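Local coordinates for uncharacterized protein (Vibrio parahaemolyticus M0605, PDB 3X0T) that probably acts as the PirA component of a plasmid-encoded toxin, of pore-forming type, that makes this marine bacterium virulent, at residues Glu50-Tyr55 with Ile97-Ser102; Thr24-Lys29 with Gln92-Ile97. All blocks are in the same frame, centred on the assembly; numbering follows the deposited sequence. Where two conformers were deposited one is given.

Interaction 1 (Glu50-Tyr55 with Ile97-Ser102); sequences ELTIQY and INNGAS
The carboxamide of Asn-98 is held by the chain that follows it. Its ND2 edge points at Ser-102 O, 2.8 Å away, and that acceptor lies only 4° out of the amide plane. Val-17 O is a second acceptor for ND2, from strand 11-17 of the other sheet. Above the plane on the OD1 side comes Gly-100 N, at 3.1 Å from Asn-98 OD1. This bond closes an Asx turn, and the turn leads the chain off strand 91-98 of the jelly roll. CG of Asn-98 stands anti to the backbone N (chi1 -178°), beside the carbonyl carbon, so the amide turns toward the residues that follow. Leu-51 crosses this side chain obliquely, with its CD2 3.8 Å from Asn-98 CB.

The ladder itself is short. Thr-52 and Ile-97 form one antiparallel hydrogen-bonded pair. Thr-52 N gives to Ile-97 O at 2.8 Å, and Ile-97 N gives to Thr-52 O at 2.7 Å. Both donors lie in the carbonyl planes of their acceptors. From Leu-51 back to Glu-50 the two chains part, and water joins them. One water bridges Glu-50 O and the backbone N of Asn-99. Another sits beside both Glu-50 O and Asn-98 OD1.

Thr-52, Gln-54 and Ile-97 share a sheet face. The Gln-54 amide has polar partners on both atoms: NE2 bonds Ser-71 OG and OE1 accepts from Gln-56 NE2. Ile-97 keeps CG1 anti to its carbonyl carbon, and the extended branch brings its CD1 3.6 Å from Gln-54 OE1.

Interaction 2 (Thr24-Lys29 with Gln92-Ile97); sequences TEVDSK and QRIVVI
Arg-93 runs along the sheet face that also carries Glu-25, Ser-28 and Val-95. Its CB lies 3.3 Å from Asp-27 O and also touches Ser-28 CB. CG takes the crowded position between the backbone N and the carbonyl carbon (chi1 67°). From there the chain is extended to NE. CD passes Glu-25 OE2 at 3.4 Å. In one conformer of Glu-25, Arg-93 NH1 at the tip makes a salt bridge to Glu-25 OE2 at 2.9 Å. The carboxylate oxygen lies in the guanidinium plane, at its edge, but NH1 meets it from above the carboxylate plane. The two planes are 82° apart. Val-95 CG1 sits over the centre of one guanidinium face, 3.5 Å above it. NH2 bonds Gln-56 OE1, and Trp-66 adds a cation-pi contact. The charged tip is therefore held both in its plane and over its face.

The backbones run antiparallel, and the register slips by one residue near the middle. Val-26 N gives a straight bond to Ile-94 O at 2.9 Å. Asp-27 N reaches the same oxygen only weakly, at 3.4 Å. Val-26 carries the irregular torsions, with psi at -12°. Its side chain sits on the buried side: CG2 meets Ile-94 CG2 at 3.6 Å, and CG1 meets Val-96 CG2. Trp-15 and Ile-108 of the opposing sheet touch Val-26 there. At the far end, Lys-29 and Gln-92 lie side by side, pointing the same way. One water joins Lys-29 O to Gln-92 NE2. Gln-92 OE1 bonds Tyr-55 OH and NE2 bonds Glu-36 O; Lys-29 NZ bonds Val-37 O and salt-bridges Glu-36.

Val-26 and Asp-27 both facing Ile-94 is a classic beta bulge, here set in an outermost strand of one sheet of the jelly-roll sandwich.

Strand 91-98 serves both contacts. It lies between strands 22-30 and 51-58 in one four-stranded antiparallel sheet. Interaction 1 uses its end, and interaction 2 most of its length. Ile-97 lies in both ranges but touches the partner segment in interaction 1 alone. The centres are about 12 Å apart. Two bonds tie them directly. Gln-54 N is 2.9 Å from Val-95 O, which continues the ladder of interaction 1 toward the residues of interaction 2. Tyr-55 OH is 2.6 Å from Gln-92 OE1, so it links the two strands again beside the Lys-29 end. A nitrate ion, probably from the crystallisation liquor, lies about 4 Å from the side chain of Lys-29.

Interaction 1 (Glu50-Tyr55 with Ile97-Ser102)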
ATOM      1  N   GLU A  50     -12.742   9.980  -0.802  1.00 10.95           N
ATOM      2  CA  GLU A  50     -12.166   8.704  -1.315  1.00 10.93           C
ATOM      3  C   GLU A  50     -10.624   8.805  -1.448  1.00  9.87           C
ATOM      4  O   GLU A  50     -10.051   9.890  -1.630  1.00 10.38           O
ATOM      5  CB  GLU A  50     -12.736   8.342  -2.675  1.00 13.69           C
ATOM      6  CG  GLU A  50     -12.364   9.228  -3.800  1.00 14.38           C
ATOM      7  CD  GLU A  50     -13.129   9.014  -5.083  1.00 16.16           C
ATOM      8  OE1 GLU A  50     -14.075   8.214  -5.209  1.00 17.65           O
ATOM      9  OE2 GLU A  50     -12.820   9.809  -6.011  1.00 21.94           O
ATOM     10  N   LEU A  51      -9.972   7.661  -1.472  1.00 10.55           N
ATOM     11  CA  LEU A  51      -8.522   7.512  -1.675  1.00  9.11           C
ATOM     12  C   LEU A  51      -8.301   6.419  -2.703  1.00 10.04           C
ATOM     13  O   LEU A  51      -9.026   5.422  -2.726  1.00 12.55           O
ATOM     14  CB  LEU A  51      -7.868   7.103  -0.347  1.00  9.82           C
ATOM     15  CG  LEU A  51      -7.982   8.126   0.805  1.00  9.63           C
ATOM     16  CD1 LEU A  51      -7.552   7.521   2.122  1.00 10.92           C
ATOM     17  CD2 LEU A  51      -7.293   9.390   0.488  1.00 11.04           C
ATOM     18  N   THR A  52      -7.202   6.553  -3.471  1.00  9.36           N
ATOM     19  CA  THR A  52      -6.738   5.414  -4.288  1.00 10.12           C
ATOM     20  C   THR A  52      -5.548   4.719  -3.610  1.00  9.43           C
ATOM     21  O   THR A  52      -4.666   5.425  -3.116  1.00 10.50           O
ATOM     22  CB  THR A  52      -6.322   5.914  -5.652  1.00 11.32           C
ATOM     23  OG1 THR A  52      -7.505   6.398  -6.312  1.00 12.30           O
ATOM     24  CG2 THR A  52      -5.721   4.800  -6.510  1.00 14.37           C
ATOM     25  N   ILE A  53      -5.541   3.401  -3.558  1.00  8.47           N
ATOM     26  CA  ILE A  53      -4.364   2.672  -3.131  1.00  8.44           C
ATOM     27  C   ILE A  53      -3.772   1.974  -4.334  1.00  8.07           C
ATOM     28  O   ILE A  53      -4.513   1.393  -5.161  1.00  9.18           O
ATOM     29  CB  ILE A  53      -4.683   1.717  -1.969  1.00  8.86           C
ATOM     30  CG1 ILE A  53      -3.379   1.170  -1.362  1.00  8.10           C
ATOM     31  CG2 ILE A  53      -5.675   0.618  -2.339  1.00 11.21           C
ATOM     32  CD1 ILE A  53      -3.584   0.445  -0.050  1.00  9.54           C
ATOM     33  N   GLN A  54      -2.454   2.024  -4.454  1.00  7.62           N
ATOM     34  CA  GLN A  54      -1.783   1.335  -5.576  1.00  7.99           C
ATOM     35  C   GLN A  54      -0.616   0.500  -5.089  1.00  6.99           C
ATOM     36  O   GLN A  54       0.130   0.891  -4.178  1.00  7.85           O
ATOM     37  CB  GLN A  54      -1.221   2.306  -6.655  1.00  7.94           C
ATOM     38  CG  GLN A  54      -2.324   3.180  -7.252  1.00  9.84           C
ATOM     39  CD  GLN A  54      -1.892   3.877  -8.456  1.00  9.33           C
ATOM     40  OE1 GLN A  54      -0.733   4.322  -8.624  1.00  9.67           O
ATOM     41  NE2 GLN A  54      -2.876   4.003  -9.386  1.00 11.56           N
ATOM     42  N   TYR A  55      -0.454  -0.650  -5.723  1.00  7.05           N
ATOM     43  CA  TYR A  55       0.734  -1.492  -5.582  1.00  7.01           C
ATOM     44  C   TYR A  55       1.618  -1.195  -6.786  1.00  6.35           C
ATOM     45  O   TYR A  55       1.165  -1.387  -7.897  1.00  7.58           O
ATOM     46  CB  TYR A  55       0.342  -2.975  -5.518  1.00  7.49           C
ATOM     47  CG  TYR A  55       1.326  -3.814  -4.804  1.00  7.32           C
ATOM     48  CD1 TYR A  55       2.607  -4.075  -5.352  1.00  7.79           C
ATOM     49  CD2 TYR A  55       1.062  -4.308  -3.527  1.00  7.73           C
ATOM     50  CE1 TYR A  55       3.558  -4.786  -4.631  1.00  8.00           C
ATOM     51  CE2 TYR A  55       2.015  -5.002  -2.807  1.00  8.19           C
ATOM     52  CZ  TYR A  55       3.264  -5.240  -3.362  1.00  8.73           C
ATOM     53  OH  TYR A  55       4.191  -5.929  -2.610  1.00  9.84           O
ATOM     54  N   ILE A  97      -3.077   7.607  -2.668  1.00  8.02           N
ATOM     55  CA  ILE A  97      -3.142   8.827  -3.466  1.00  8.77           C
ATOM     56  C   ILE A  97      -4.518   9.470  -3.182  1.00  8.35           C
ATOM     57  O   ILE A  97      -5.560   8.834  -3.181  1.00  9.25           O
ATOM     58  CB  ILE A  97      -3.034   8.479  -4.977  1.00  9.71           C
ATOM     59  CG1 ILE A  97      -1.747   7.693  -5.232  1.00 10.81           C
ATOM     60  CG2 ILE A  97      -3.065   9.767  -5.797  1.00 12.30           C
ATOM     61  CD1 ILE A  97      -1.651   7.132  -6.640  1.00 14.52           C
ATOM     62  N   ASN A  98      -4.428  10.787  -2.933  1.00  9.51           N
ATOM     63  CA  ASN A  98      -5.638  11.561  -2.625  1.00  9.61           C
ATOM     64  C   ASN A  98      -5.826  12.585  -3.714  1.00  9.47           C
ATOM     65  O   ASN A  98      -5.125  13.591  -3.752  1.00 11.04           O
ATOM     66  CB  ASN A  98      -5.494  12.250  -1.258  1.00 10.09           C
ATOM     67  CG  ASN A  98      -6.729  13.014  -0.868  1.00  9.91           C
ATOM     68  OD1 ASN A  98      -7.721  12.973  -1.569  1.00 11.01           O
ATOM     69  ND2 ASN A  98      -6.665  13.665   0.290  1.00 11.01           N
ATOM     70  N   ASN A  99      -6.747  12.303  -4.619  1.00 11.14           N
ATOM     71  CA  ASN A  99      -7.035  13.220  -5.745  1.00 12.84           C
ATOM     72  C   ASN A  99      -8.173  14.156  -5.405  1.00 13.96           C
ATOM     73  O   ASN A  99      -8.564  14.967  -6.274  1.00 16.60           O
ATOM     74  CB  ASN A  99      -7.438  12.411  -6.971  1.00 14.04           C
ATOM     75  CG  ASN A  99      -6.285  11.526  -7.414  1.00 16.35           C
ATOM     76  OD1 ASN A  99      -6.394  10.269  -7.484  1.00 19.90           O
ATOM     77  ND2 ASN A  99      -5.187  12.155  -7.694  1.00 15.41           N
ATOM     78  N   GLY A 100      -8.753  14.101  -4.227  1.00 13.53           N
ATOM     79  CA  GLY A 100      -9.875  14.921  -3.889  1.00 15.26           C
ATOM     80  C   GLY A 100      -9.478  16.153  -3.141  1.00 14.51           C
ATOM     81  O   GLY A 100      -8.327  16.418  -2.764  1.00 15.23           O
ATOM     82  N   ALA A 101     -10.541  16.926  -2.799  1.00 17.38           N
ATOM     83  CA  ALA A 101     -10.273  18.175  -2.104  1.00 19.11           C
ATOM     84  C   ALA A 101     -10.180  18.029  -0.583  1.00 18.81           C
ATOM     85  O   ALA A 101      -9.661  18.967   0.061  1.00 19.84           O
ATOM     86  CB  ALA A 101     -11.382  19.238  -2.341  1.00 23.84           C
ATOM     87  N   SER A 102     -10.736  16.949  -0.013  1.00 17.12           N
ATOM     88  CA  SER A 102     -10.680  16.750   1.439  1.00 17.20           C
ATOM     89  C   SER A 102      -9.327  16.122   1.812  1.00 14.25           C
ATOM     90  O   SER A 102      -8.806  15.280   1.104  1.00 13.21           O
ATOM     91  CB  SER A 102     -11.748  15.759   1.925  1.00 18.17           C
ATOM     92  OG  SER A 102     -13.052  16.273   1.678  1.00 25.54           O
TER
HETATM   93  O   HOH W   1     -10.224  12.392  -0.474  1.00 11.98           O
HETATM   94  O   HOH W   2      -9.051  10.636  -4.126  1.00 12.39           O
HETATM   95  O   HOH W   3      -8.839   8.685  -5.894  1.00 19.16           O

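Interaction 2 (Thr24-Lys29 with Gln92-Ile97)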
ATOM      1  N   THR A  24       1.193   9.320  -0.479  1.00  8.64           N
ATOM      2  CA  THR A  24       1.859   8.901   0.733  1.00  9.01           C
ATOM      3  C   THR A  24       2.299   7.449   0.550  1.00  8.07           C
ATOM      4  O   THR A  24       1.503   6.585   0.238  1.00  8.24           O
ATOM      5  CB  THR A  24       0.930   9.007   1.971  1.00  9.27           C
ATOM      6  OG1 THR A  24       0.622  10.382   2.073  1.00 10.46           O
ATOM      7  CG2 THR A  24       1.652   8.494   3.241  1.00 10.47           C
ATOM      8  N   GLU A  25       3.603   7.199   0.762  1.00  8.38           N
ATOM      9  CA  GLU A  25       4.159   5.825   0.739  0.70  7.92           C
ATOM     10  C   GLU A  25       3.863   5.139   2.029  1.00  7.63           C
ATOM     11  O   GLU A  25       4.257   5.621   3.096  1.00 10.56           O
ATOM     12  CB  GLU A  25       5.674   5.749   0.617  0.70 10.31           C
ATOM     13  CG  GLU A  25       6.104   6.236  -0.682  0.70 10.41           C
ATOM     14  CD  GLU A  25       7.598   6.060  -0.866  0.70 11.52           C
ATOM     15  OE1 GLU A  25       8.387   6.408   0.064  0.70 18.99           O
ATOM     16  OE2 GLU A  25       7.965   5.766  -1.922  0.70  9.22           O
ATOM     17  N   VAL A  26       3.170   4.004   1.996  1.00  7.61           N
ATOM     18  CA  VAL A  26       2.795   3.299   3.226  1.00  8.77           C
ATOM     19  C   VAL A  26       3.524   1.978   3.414  1.00  8.00           C
ATOM     20  O   VAL A  26       3.502   1.411   4.483  1.00  8.79           O
ATOM     21  CB  VAL A  26       1.280   3.129   3.359  1.00  8.54           C
ATOM     22  CG1 VAL A  26       0.600   4.511   3.318  1.00  9.30           C
ATOM     23  CG2 VAL A  26       0.709   2.202   2.295  1.00  9.41           C
ATOM     24  N   ASP A  27       4.214   1.479   2.353  1.00  7.61           N
ATOM     25  CA  ASP A  27       5.080   0.342   2.495  1.00  8.09           C
ATOM     26  C   ASP A  27       6.086   0.425   1.365  1.00  7.12           C
ATOM     27  O   ASP A  27       5.765   1.018   0.316  1.00  7.77           O
ATOM     28  CB  ASP A  27       4.354  -0.998   2.422  1.00  8.85           C
ATOM     29  CG  ASP A  27       5.031  -2.181   3.072  1.00  9.16           C
ATOM     30  OD1 ASP A  27       6.160  -1.994   3.570  1.00 10.45           O
ATOM     31  OD2 ASP A  27       4.445  -3.282   3.044  1.00 11.41           O
ATOM     32  N   SER A  28       7.254  -0.191   1.526  1.00  8.02           N
ATOM     33  CA  SER A  28       8.252  -0.224   0.495  1.00  9.30           C
ATOM     34  C   SER A  28       9.234  -1.322   0.721  1.00  8.47           C
ATOM     35  O   SER A  28       9.517  -1.672   1.884  1.00  9.93           O
ATOM     36  CB  SER A  28       8.904   1.063   0.222  1.00 12.11           C
ATOM     37  OG  SER A  28       9.770   1.267   1.269  1.00 14.84           O
ATOM     38  N   LYS A  29       9.787  -1.847  -0.338  1.00  7.76           N
ATOM     39  CA  LYS A  29      10.751  -2.902  -0.246  1.00  7.53           C
ATOM     40  C   LYS A  29      11.704  -2.851  -1.396  1.00  7.27           C
ATOM     41  O   LYS A  29      11.246  -2.859  -2.595  1.00  8.10           O
ATOM     42  CB  LYS A  29      10.126  -4.296  -0.150  1.00 10.09           C
ATOM     43  CG  LYS A  29      11.180  -5.407  -0.079  1.00 13.12           C
ATOM     44  CD  LYS A  29      10.925  -6.678   0.581  1.00 14.02           C
ATOM     45  CE  LYS A  29      10.032  -7.522  -0.280  1.00 12.94           C
ATOM     46  NZ  LYS A  29       9.645  -8.838   0.365  1.00 11.38           N
ATOM     47  N   GLN A  92       9.494  -2.359  -4.912  1.00  6.38           N
ATOM     48  CA  GLN A  92       8.037  -2.320  -4.833  1.00  6.63           C
ATOM     49  C   GLN A  92       7.642  -1.378  -3.721  1.00  6.06           C
ATOM     50  O   GLN A  92       8.397  -1.160  -2.763  1.00  7.08           O
ATOM     51  CB  GLN A  92       7.440  -3.731  -4.716  1.00  6.68           C
ATOM     52  CG  GLN A  92       7.888  -4.478  -3.426  1.00  7.25           C
ATOM     53  CD  GLN A  92       7.674  -5.915  -3.600  1.00  7.45           C
ATOM     54  OE1 GLN A  92       6.498  -6.386  -3.724  1.00  8.64           O
ATOM     55  NE2 GLN A  92       8.707  -6.724  -3.626  1.00  7.97           N
ATOM     56  N   ARG A  93       6.415  -0.858  -3.833  1.00  6.04           N
ATOM     57  CA  ARG A  93       5.896  -0.002  -2.784  1.00  6.11           C
ATOM     58  C   ARG A  93       4.380  -0.002  -2.854  1.00  6.15           C
ATOM     59  O   ARG A  93       3.802  -0.369  -3.898  1.00  7.02           O
ATOM     60  CB  ARG A  93       6.439   1.433  -2.902  1.00  6.87           C
ATOM     61  CG  ARG A  93       5.991   2.232  -4.115  1.00  7.15           C
ATOM     62  CD  ARG A  93       6.437   3.644  -4.041  1.00  7.28           C
ATOM     63  NE  ARG A  93       5.970   4.381  -5.205  1.00  7.56           N
ATOM     64  CZ  ARG A  93       6.022   5.718  -5.296  1.00  7.94           C
ATOM     65  NH1 ARG A  93       6.598   6.421  -4.352  1.00 10.42           N
ATOM     66  NH2 ARG A  93       5.407   6.288  -6.331  1.00  9.77           N
ATOM     67  N   ILE A  94       3.754   0.453  -1.807  1.00  6.59           N
ATOM     68  CA  ILE A  94       2.333   0.716  -1.768  1.00  7.09           C
ATOM     69  C   ILE A  94       2.177   2.195  -1.490  1.00  7.03           C
ATOM     70  O   ILE A  94       2.772   2.708  -0.514  1.00  7.49           O
ATOM     71  CB  ILE A  94       1.591  -0.157  -0.705  1.00  7.16           C
ATOM     72  CG1 ILE A  94       1.763  -1.638  -1.021  1.00  8.16           C
ATOM     73  CG2 ILE A  94       0.142   0.237  -0.651  1.00  8.63           C
ATOM     74  CD1 ILE A  94       1.241  -2.566   0.027  1.00 10.87           C
ATOM     75  N   VAL A  95       1.381   2.873  -2.294  1.00  6.87           N
ATOM     76  CA  VAL A  95       1.097   4.280  -2.078  1.00  7.25           C
ATOM     77  C   VAL A  95      -0.418   4.477  -1.916  1.00  7.00           C
ATOM     78  O   VAL A  95      -1.207   3.721  -2.466  1.00  7.90           O
ATOM     79  CB  VAL A  95       1.632   5.184  -3.222  1.00  6.82           C
ATOM     80  CG1 VAL A  95       3.140   5.188  -3.252  1.00  9.19           C
ATOM     81  CG2 VAL A  95       1.041   4.840  -4.554  1.00  9.76           C
ATOM     82  N   VAL A  96      -0.760   5.523  -1.205  1.00  7.24           N
ATOM     83  CA  VAL A  96      -2.126   6.000  -1.125  1.00  8.10           C
ATOM     84  C   VAL A  96      -2.136   7.393  -1.739  1.00  7.87           C
ATOM     85  O   VAL A  96      -1.264   8.226  -1.423  1.00  8.33           O
ATOM     86  CB  VAL A  96      -2.656   6.011   0.352  1.00  8.02           C
ATOM     87  CG1 VAL A  96      -4.110   6.440   0.362  1.00  8.80           C
ATOM     88  CG2 VAL A  96      -2.513   4.633   0.972  1.00  9.62           C
ATOM     89  N   ILE A  97      -3.077   7.607  -2.668  1.00  8.02           N
ATOM     90  CA  ILE A  97      -3.142   8.827  -3.466  1.00  8.77           C
ATOM     91  C   ILE A  97      -4.518   9.470  -3.182  1.00  8.35           C
ATOM     92  O   ILE A  97      -5.560   8.834  -3.181  1.00  9.25           O
ATOM     93  CB  ILE A  97      -3.034   8.479  -4.977  1.00  9.71           C
ATOM     94  CG1 ILE A  97      -1.747   7.693  -5.232  1.00 10.81           C
ATOM     95  CG2 ILE A  97      -3.065   9.767  -5.797  1.00 12.30           C
ATOM     96  CD1 ILE A  97      -1.651   7.132  -6.640  1.00 14.52           C
TER
HETATM   97  O   HOH W   4      11.267  -5.508  -3.717  1.00  9.53           O